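Local coordinates for putative alpha KG dependent 2,4-D dioxygenase (Burkholderia xenovorans, PDB 5J92), which probably acts as an iron(II)- and 2-oxoglutarate-dependent dioxygenase of the TfdA/TauD family, at residues M9-H17 / R37-Y48; R120-P131 / S216-T224. All blocks are in the same frame, centred on the assembly; numbering follows the deposited sequence. Where two conformers were deposited one is given.

Contact 1 (M9-H17 / R37-Y48)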
# COMPACT_ATOMS: atom_id res chain seq x y z
N MET A 9 13.19 36.84 4.29
CA MET A 9 12.33 36.09 5.20
C MET A 9 12.61 36.48 6.65
O MET A 9 13.64 36.09 7.22
CB MET A 9 12.54 34.58 5.01
CG MET A 9 11.72 33.69 5.96
SD MET A 9 9.95 33.59 5.58
CE MET A 9 9.95 32.79 3.98
N SER A 10 11.70 37.25 7.25
CA SER A 10 11.79 37.63 8.66
C SER A 10 11.03 36.69 9.58
O SER A 10 11.11 36.84 10.80
CB SER A 10 11.27 39.05 8.87
OG SER A 10 9.87 39.09 8.74
N LEU A 11 10.28 35.74 9.02
CA LEU A 11 9.55 34.78 9.83
C LEU A 11 10.52 33.91 10.62
O LEU A 11 11.62 33.60 10.16
CB LEU A 11 8.67 33.89 8.96
CG LEU A 11 7.45 34.53 8.32
CD1 LEU A 11 6.78 33.49 7.44
CD2 LEU A 11 6.51 35.04 9.39
N ASN A 12 10.13 33.56 11.84
CA ASN A 12 10.94 32.70 12.70
C ASN A 12 10.60 31.26 12.34
O ASN A 12 9.73 30.63 12.93
CB ASN A 12 10.67 33.03 14.17
CG ASN A 12 11.52 32.20 15.13
OD1 ASN A 12 12.29 31.33 14.71
ND2 ASN A 12 11.41 32.51 16.42
N VAL A 13 11.33 30.73 11.36
CA VAL A 13 11.06 29.41 10.79
C VAL A 13 12.02 28.40 11.39
O VAL A 13 13.24 28.60 11.35
CB VAL A 13 11.19 29.44 9.26
CG1 VAL A 13 10.88 28.05 8.69
CG2 VAL A 13 10.27 30.49 8.69
N GLU A 14 11.48 27.29 11.92
CA GLU A 14 12.28 26.22 12.50
C GLU A 14 11.87 24.90 11.85
O GLU A 14 10.74 24.44 12.05
CB GLU A 14 12.10 26.13 14.02
CG GLU A 14 12.81 24.93 14.62
CD GLU A 14 12.50 24.72 16.12
OE1 GLU A 14 11.52 25.28 16.64
OE2 GLU A 14 13.23 23.95 16.76
N ALA A 15 12.80 24.29 11.12
CA ALA A 15 12.50 23.05 10.40
C ALA A 15 12.08 21.95 11.37
O ALA A 15 12.75 21.73 12.38
CB ALA A 15 13.71 22.61 9.58
N ALA A 16 10.97 21.27 11.05
CA ALA A 16 10.57 20.06 11.76
C ALA A 16 10.98 18.80 11.01
O ALA A 16 10.89 17.69 11.55
CB ALA A 16 9.05 20.05 11.98
N HIS A 17 11.38 18.98 9.77
CA HIS A 17 11.81 17.99 8.81
C HIS A 17 12.68 18.76 7.82
O HIS A 17 12.47 19.96 7.65
CB HIS A 17 10.59 17.35 8.10
CG HIS A 17 10.94 16.28 7.12
ND1 HIS A 17 11.30 16.55 5.82
CD2 HIS A 17 10.95 14.93 7.24
CE1 HIS A 17 11.55 15.42 5.18
NE2 HIS A 17 11.34 14.42 6.02
N ARG A 37 3.06 39.81 5.82
CA ARG A 37 3.18 38.56 6.58
C ARG A 37 2.52 37.40 5.85
O ARG A 37 3.04 36.28 5.86
CB ARG A 37 2.55 38.73 7.96
CG ARG A 37 3.50 39.24 9.02
CD ARG A 37 4.12 38.08 9.76
NE ARG A 37 4.76 38.50 11.01
CZ ARG A 37 6.05 38.73 11.14
NH1 ARG A 37 6.86 38.60 10.09
NH2 ARG A 37 6.55 39.09 12.32
N ILE A 38 1.37 37.64 5.21
CA ILE A 38 0.70 36.58 4.47
C ILE A 38 1.57 36.13 3.31
O ILE A 38 1.70 34.94 3.04
CB ILE A 38 -0.69 37.04 4.00
CG1 ILE A 38 -1.64 37.15 5.20
CG2 ILE A 38 -1.24 36.11 2.95
CD1 ILE A 38 -2.89 37.96 4.91
N VAL A 39 2.20 37.09 2.62
CA VAL A 39 3.12 36.74 1.54
C VAL A 39 4.29 35.92 2.07
O VAL A 39 4.66 34.90 1.48
CB VAL A 39 3.61 38.02 0.83
CG1 VAL A 39 4.72 37.69 -0.16
CG2 VAL A 39 2.44 38.69 0.11
N GLU A 40 4.89 36.34 3.19
CA GLU A 40 6.01 35.59 3.76
C GLU A 40 5.61 34.15 4.05
O GLU A 40 6.37 33.22 3.75
CB GLU A 40 6.52 36.27 5.03
CG GLU A 40 7.40 37.49 4.80
CD GLU A 40 7.83 38.18 6.09
OE1 GLU A 40 7.04 38.19 7.07
OE2 GLU A 40 8.95 38.72 6.13
N ILE A 41 4.42 33.94 4.63
CA ILE A 41 3.97 32.58 4.90
C ILE A 41 3.82 31.80 3.60
O ILE A 41 4.25 30.65 3.50
CB ILE A 41 2.65 32.61 5.71
CG1 ILE A 41 2.91 33.20 7.11
CG2 ILE A 41 2.06 31.22 5.83
CD1 ILE A 41 1.68 33.33 7.97
N GLU A 42 3.23 32.43 2.57
CA GLU A 42 3.15 31.76 1.27
C GLU A 42 4.54 31.34 0.79
O GLU A 42 4.74 30.20 0.37
CB GLU A 42 2.47 32.67 0.24
CG GLU A 42 1.00 32.90 0.57
CD GLU A 42 0.27 33.79 -0.44
OE1 GLU A 42 0.91 34.68 -1.04
OE2 GLU A 42 -0.95 33.61 -0.59
N GLN A 43 5.51 32.25 0.88
CA GLN A 43 6.86 31.90 0.44
C GLN A 43 7.43 30.76 1.27
O GLN A 43 8.03 29.82 0.73
CB GLN A 43 7.77 33.13 0.50
CG GLN A 43 7.38 34.22 -0.48
CD GLN A 43 7.35 33.74 -1.93
OE1 GLN A 43 6.34 33.88 -2.61
NE2 GLN A 43 8.46 33.17 -2.39
N ALA A 44 7.22 30.80 2.59
CA ALA A 44 7.69 29.71 3.44
C ALA A 44 7.04 28.38 3.06
O ALA A 44 7.68 27.33 3.13
CB ALA A 44 7.43 30.03 4.91
N SER A 45 5.75 28.40 2.67
CA SER A 45 5.11 27.17 2.24
C SER A 45 5.72 26.61 0.96
O SER A 45 5.70 25.40 0.75
CB SER A 45 3.60 27.38 2.05
OG SER A 45 3.33 28.11 0.86
N GLY A 46 6.26 27.48 0.09
CA GLY A 46 6.95 27.01 -1.10
C GLY A 46 8.13 26.12 -0.80
O GLY A 46 8.44 25.20 -1.57
N GLN A 47 8.83 26.39 0.31
CA GLN A 47 9.89 25.51 0.79
C GLN A 47 9.33 24.34 1.61
O GLN A 47 9.55 23.18 1.26
CB GLN A 47 10.89 26.32 1.63
CG GLN A 47 11.98 25.45 2.27
CD GLN A 47 13.07 26.27 2.97
OE1 GLN A 47 12.95 27.49 3.12
NE2 GLN A 47 14.13 25.60 3.39
N TYR A 48 8.59 24.64 2.69
CA TYR A 48 7.99 23.61 3.55
C TYR A 48 6.48 23.59 3.33
O TYR A 48 5.76 24.40 3.94
CB TYR A 48 8.27 23.89 5.03
CG TYR A 48 9.72 24.08 5.42
CD1 TYR A 48 10.52 22.99 5.78
CD2 TYR A 48 10.27 25.37 5.46
CE1 TYR A 48 11.85 23.17 6.17
CE2 TYR A 48 11.60 25.55 5.87
CZ TYR A 48 12.38 24.46 6.21
OH TYR A 48 13.68 24.64 6.60
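E40 rises from the helix to meet S10 and L11 in the chain that leads into strand 12-15. E40 CB lies 3.7 Å from L11 CD1, so the first carbon of an acidic residue still serves as apolar surface. CG stands anti to the carbonyl carbon (chi1 -78°), and the extended chain carries the carboxylate to S10, with E40 CD 3.5 Å from S10 OG. At the tip, OE2 accepts the S10 hydroxyl, OG to OE2 2.8 Å, on its syn side, and takes a weak bond from S10 N. OE1 uses its syn lone pair for the salt bridge with R37 NH1 one turn back, at 3.1 Å and in the guanidinium plane; the same NH1 gives a weak bond to S10 OG. Serine suits this spot because its short hydroxyl can donate to the acid and accept from the arginine.

Beside this polar cluster, L11 inserts its branched end: CD2 lies 3.6 Å from R37 NH1, while CD1 meets I41 CG1 at 3.9 Å. A44, small enough to lie flush with the helix, offers CB to M9 CE (3.9 Å). The Y48 ring fills the wider gap, V13 CG1 3.8 Å from Y48 CE2 and A15 CB beside the hydroxyl. I41 also reaches strand 50-53, so helix 35-47 packs on one face of a mixed beta-sheet, near 12-15, one of its two outermost strands.

Contact 2 (R120-P131 / S216-T224). With FE2 (Fe (II) ion), chain E.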
# COMPACT_ATOMS: atom_id res chain seq x y z
N ARG A 120 -6.40 6.67 4.37
CA ARG A 120 -5.74 6.38 3.11
C ARG A 120 -5.11 7.66 2.57
O ARG A 120 -5.69 8.75 2.67
CB ARG A 120 -6.75 5.78 2.11
CG ARG A 120 -7.22 4.37 2.53
CD ARG A 120 -8.67 4.08 2.19
NE ARG A 120 -9.05 2.70 2.53
CZ ARG A 120 -9.58 2.32 3.70
NH1 ARG A 120 -9.80 3.20 4.66
NH2 ARG A 120 -9.91 1.05 3.90
N TRP A 121 -3.91 7.53 2.00
CA TRP A 121 -3.19 8.68 1.46
C TRP A 121 -4.01 9.40 0.40
O TRP A 121 -4.47 8.78 -0.57
CB TRP A 121 -1.86 8.26 0.84
CG TRP A 121 -0.80 7.79 1.78
CD1 TRP A 121 -0.40 6.50 2.00
CD2 TRP A 121 0.04 8.62 2.61
NE1 TRP A 121 0.63 6.48 2.92
CE2 TRP A 121 0.91 7.77 3.30
CE3 TRP A 121 0.13 10.01 2.82
CZ2 TRP A 121 1.87 8.25 4.20
CZ3 TRP A 121 1.09 10.49 3.71
CH2 TRP A 121 1.94 9.61 4.39
N HIS A 122 -4.19 10.71 0.55
CA HIS A 122 -4.98 11.45 -0.43
C HIS A 122 -4.55 12.92 -0.43
O HIS A 122 -3.82 13.38 0.45
CB HIS A 122 -6.47 11.30 -0.12
CG HIS A 122 -6.85 11.87 1.20
ND1 HIS A 122 -6.49 11.27 2.40
CD2 HIS A 122 -7.53 12.99 1.53
CE1 HIS A 122 -6.94 12.00 3.40
NE2 HIS A 122 -7.57 13.04 2.91
N SER A 123 -4.98 13.64 -1.46
CA SER A 123 -4.85 15.09 -1.55
C SER A 123 -6.26 15.69 -1.58
O SER A 123 -7.10 15.23 -2.36
CB SER A 123 -4.07 15.51 -2.80
OG SER A 123 -3.88 16.92 -2.85
N ASP A 124 -6.51 16.68 -0.72
CA ASP A 124 -7.88 17.14 -0.46
C ASP A 124 -8.59 17.61 -1.73
O ASP A 124 -8.08 18.46 -2.46
CB ASP A 124 -7.87 18.27 0.56
CG ASP A 124 -7.66 17.75 1.96
OD1 ASP A 124 -7.65 16.50 2.07
OD2 ASP A 124 -7.51 18.55 2.92
N ALA A 125 -9.80 17.09 -1.93
CA ALA A 125 -10.70 17.50 -3.01
C ALA A 125 -10.07 17.35 -4.40
O ALA A 125 -10.51 18.01 -5.36
CB ALA A 125 -11.21 18.93 -2.81
N SER A 126 -9.09 16.46 -4.54
CA SER A 126 -8.56 16.16 -5.87
C SER A 126 -9.63 15.54 -6.76
O SER A 126 -9.45 15.49 -7.98
CB SER A 126 -7.34 15.23 -5.77
OG SER A 126 -7.70 13.90 -5.40
N TYR A 127 -10.72 15.05 -6.17
CA TYR A 127 -11.85 14.52 -6.92
C TYR A 127 -12.75 15.61 -7.49
O TYR A 127 -13.76 15.28 -8.13
CB TYR A 127 -12.69 13.59 -6.03
CG TYR A 127 -13.19 14.21 -4.75
CD1 TYR A 127 -14.38 14.92 -4.72
CD2 TYR A 127 -12.49 14.06 -3.56
CE1 TYR A 127 -14.85 15.50 -3.55
CE2 TYR A 127 -12.94 14.63 -2.38
CZ TYR A 127 -14.13 15.34 -2.38
OH TYR A 127 -14.60 15.89 -1.22
N LEU A 128 -12.45 16.91 -7.25
CA LEU A 128 -13.19 18.04 -7.79
C LEU A 128 -12.41 18.69 -8.93
O LEU A 128 -11.18 18.67 -8.93
CB LEU A 128 -13.45 19.10 -6.72
CG LEU A 128 -14.29 18.69 -5.50
CD1 LEU A 128 -14.47 19.86 -4.54
CD2 LEU A 128 -15.64 18.11 -5.93
N PRO A 129 -13.10 19.27 -9.92
CA PRO A 129 -12.38 20.06 -10.93
C PRO A 129 -11.58 21.18 -10.31
O PRO A 129 -10.53 21.55 -10.86
CB PRO A 129 -13.50 20.60 -11.83
CG PRO A 129 -14.62 19.68 -11.64
CD PRO A 129 -14.53 19.16 -10.23
N LEU A 130 -12.02 21.73 -9.18
CA LEU A 130 -11.30 22.78 -8.47
C LEU A 130 -10.93 22.27 -7.09
O LEU A 130 -11.69 22.44 -6.12
CB LEU A 130 -12.14 24.05 -8.41
CG LEU A 130 -11.54 25.27 -7.72
CD1 LEU A 130 -10.22 25.56 -8.33
CD2 LEU A 130 -12.46 26.46 -7.90
N PRO A 131 -9.75 21.67 -6.93
CA PRO A 131 -9.38 21.03 -5.66
C PRO A 131 -8.95 22.05 -4.61
O PRO A 131 -9.01 23.26 -4.82
CB PRO A 131 -8.21 20.11 -6.05
CG PRO A 131 -8.21 20.08 -7.55
CD PRO A 131 -8.74 21.40 -7.97
N SER A 216 5.88 17.93 -9.20
CA SER A 216 5.40 16.97 -8.22
C SER A 216 4.38 16.04 -8.86
O SER A 216 3.78 16.37 -9.89
CB SER A 216 4.79 17.67 -6.99
OG SER A 216 3.57 18.32 -7.33
N LEU A 217 4.17 14.89 -8.22
CA LEU A 217 3.17 13.92 -8.65
C LEU A 217 1.82 14.22 -8.01
O LEU A 217 1.72 14.41 -6.79
CB LEU A 217 3.62 12.49 -8.28
CG LEU A 217 4.86 11.94 -8.98
CD1 LEU A 217 5.35 10.61 -8.38
CD2 LEU A 217 4.56 11.78 -10.47
N TYR A 218 0.76 14.24 -8.82
CA TYR A 218 -0.59 14.45 -8.30
C TYR A 218 -1.20 13.10 -7.91
O TYR A 218 -2.19 12.64 -8.48
CB TYR A 218 -1.46 15.17 -9.32
CG TYR A 218 -2.65 15.87 -8.71
CD1 TYR A 218 -2.97 15.70 -7.37
CD2 TYR A 218 -3.44 16.73 -9.47
CE1 TYR A 218 -4.04 16.36 -6.80
CE2 TYR A 218 -4.51 17.40 -8.91
CZ TYR A 218 -4.80 17.22 -7.57
OH TYR A 218 -5.87 17.87 -6.99
N LEU A 219 -0.64 12.50 -6.87
CA LEU A 219 -1.15 11.23 -6.38
C LEU A 219 -2.28 11.48 -5.38
O LEU A 219 -2.33 12.51 -4.71
CB LEU A 219 -0.05 10.41 -5.72
CG LEU A 219 1.16 10.09 -6.62
CD1 LEU A 219 2.15 9.18 -5.90
CD2 LEU A 219 0.71 9.48 -7.94
N SER A 220 -3.21 10.53 -5.31
CA SER A 220 -4.29 10.60 -4.35
C SER A 220 -5.05 9.29 -4.41
O SER A 220 -5.18 8.69 -5.48
CB SER A 220 -5.24 11.78 -4.65
OG SER A 220 -6.22 11.92 -3.64
N SER A 221 -5.60 8.88 -3.26
CA SER A 221 -6.49 7.73 -3.29
C SER A 221 -7.66 7.95 -4.24
O SER A 221 -8.30 6.98 -4.66
CB SER A 221 -7.02 7.43 -1.89
OG SER A 221 -7.87 8.49 -1.47
N HIS A 222 -7.98 9.22 -4.56
CA HIS A 222 -9.07 9.53 -5.47
C HIS A 222 -8.75 9.20 -6.92
O HIS A 222 -9.67 9.03 -7.71
CB HIS A 222 -9.45 11.01 -5.35
CG HIS A 222 -9.69 11.45 -3.94
ND1 HIS A 222 -9.07 12.54 -3.38
CD2 HIS A 222 -10.50 10.94 -2.97
CE1 HIS A 222 -9.48 12.70 -2.13
NE2 HIS A 222 -10.34 11.73 -1.86
N ALA A 223 -7.46 9.12 -7.27
CA ALA A 223 -7.04 8.82 -8.63
C ALA A 223 -7.21 7.33 -8.90
O ALA A 223 -6.74 6.49 -8.13
CB ALA A 223 -5.57 9.22 -8.84
N THR A 224 -7.90 6.99 -9.99
CA THR A 224 -8.16 5.59 -10.28
C THR A 224 -7.25 5.02 -11.37
O THR A 224 -6.73 3.92 -11.20
CB THR A 224 -9.63 5.38 -10.66
OG1 THR A 224 -9.95 6.18 -11.80
CG2 THR A 224 -10.51 5.80 -9.50
FE FE2 E . -7.96 15.16 4.10
O HOH W 1 -5.78 18.16 -4.20
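H122 and S220 bring two loops together in a buried contact beside the iron centre of a cupin-type double-stranded beta-helix. The loop 120-131, between helix 110-117 and strand 132-139, supplies the His-X-Asp part of the facial triad of two histidines and one carboxylate: H122 NE2 and D124 OD1 each bind the iron(II) ion at 2.5 Å, and H271 completes the protein ligands. The turn joining strands 215-217 and 223-226 packs behind this motif. From its backbone, S221 N donates a hydrogen bond to W121 O. S220 OG accepts the N-H of S123, the residue between the two ligands, in an almost straight bond (171°); a small hydroxyl can reach a main chain packed this closely. H122 is steadied within its own loop, since ND1 donates to R120 O nearly in line with the carbonyl and close to the ring plane, which should limit rotation of the ligand ring.

H222 lies in the second shell, its CE1 3.9 Å from CB of the iron ligand H122. One face of its imidazole receives the edge of Y127 in a T-shaped pair, planes at 80°, with CD2 over the ring centre. That edge comes forward because Y127 CG lies between its backbone N and carbonyl carbon (chi1 56°). In the imidazole plane, H222 ND1 is hydrogen-bonded to S126 OG at 2.8 Å.

Y218 closes the other end, its ring long enough to bring the hydroxyl against S126 CB and P131 CG. S123 OG, which also bonds to N266 O, accepts from a water at 2.6 Å; that water donates to D124 O as well and lies 2.8 Å from Y218 OH.

In the fold
Contact 1 comes first along the chain and is complete before contact 2 begins. Their centres are 24 Å apart, and about 10 Å separates their nearest atoms, so they do not touch. Contact 1 lies toward the periphery: its centre is about 17 Å, and that of contact 2 about 9 Å, from the centre of the chain, with contact 2 at the iron. The six-stranded mixed sheet relates them: strand 12-15 forms one edge, and strand 132-139, farther across it, directly follows loop 120-131. Helix 35-47 meets that strand too, through S45 and Y134. Contact 1 thus belongs to the outer framework, and contact 2 to the metal centre.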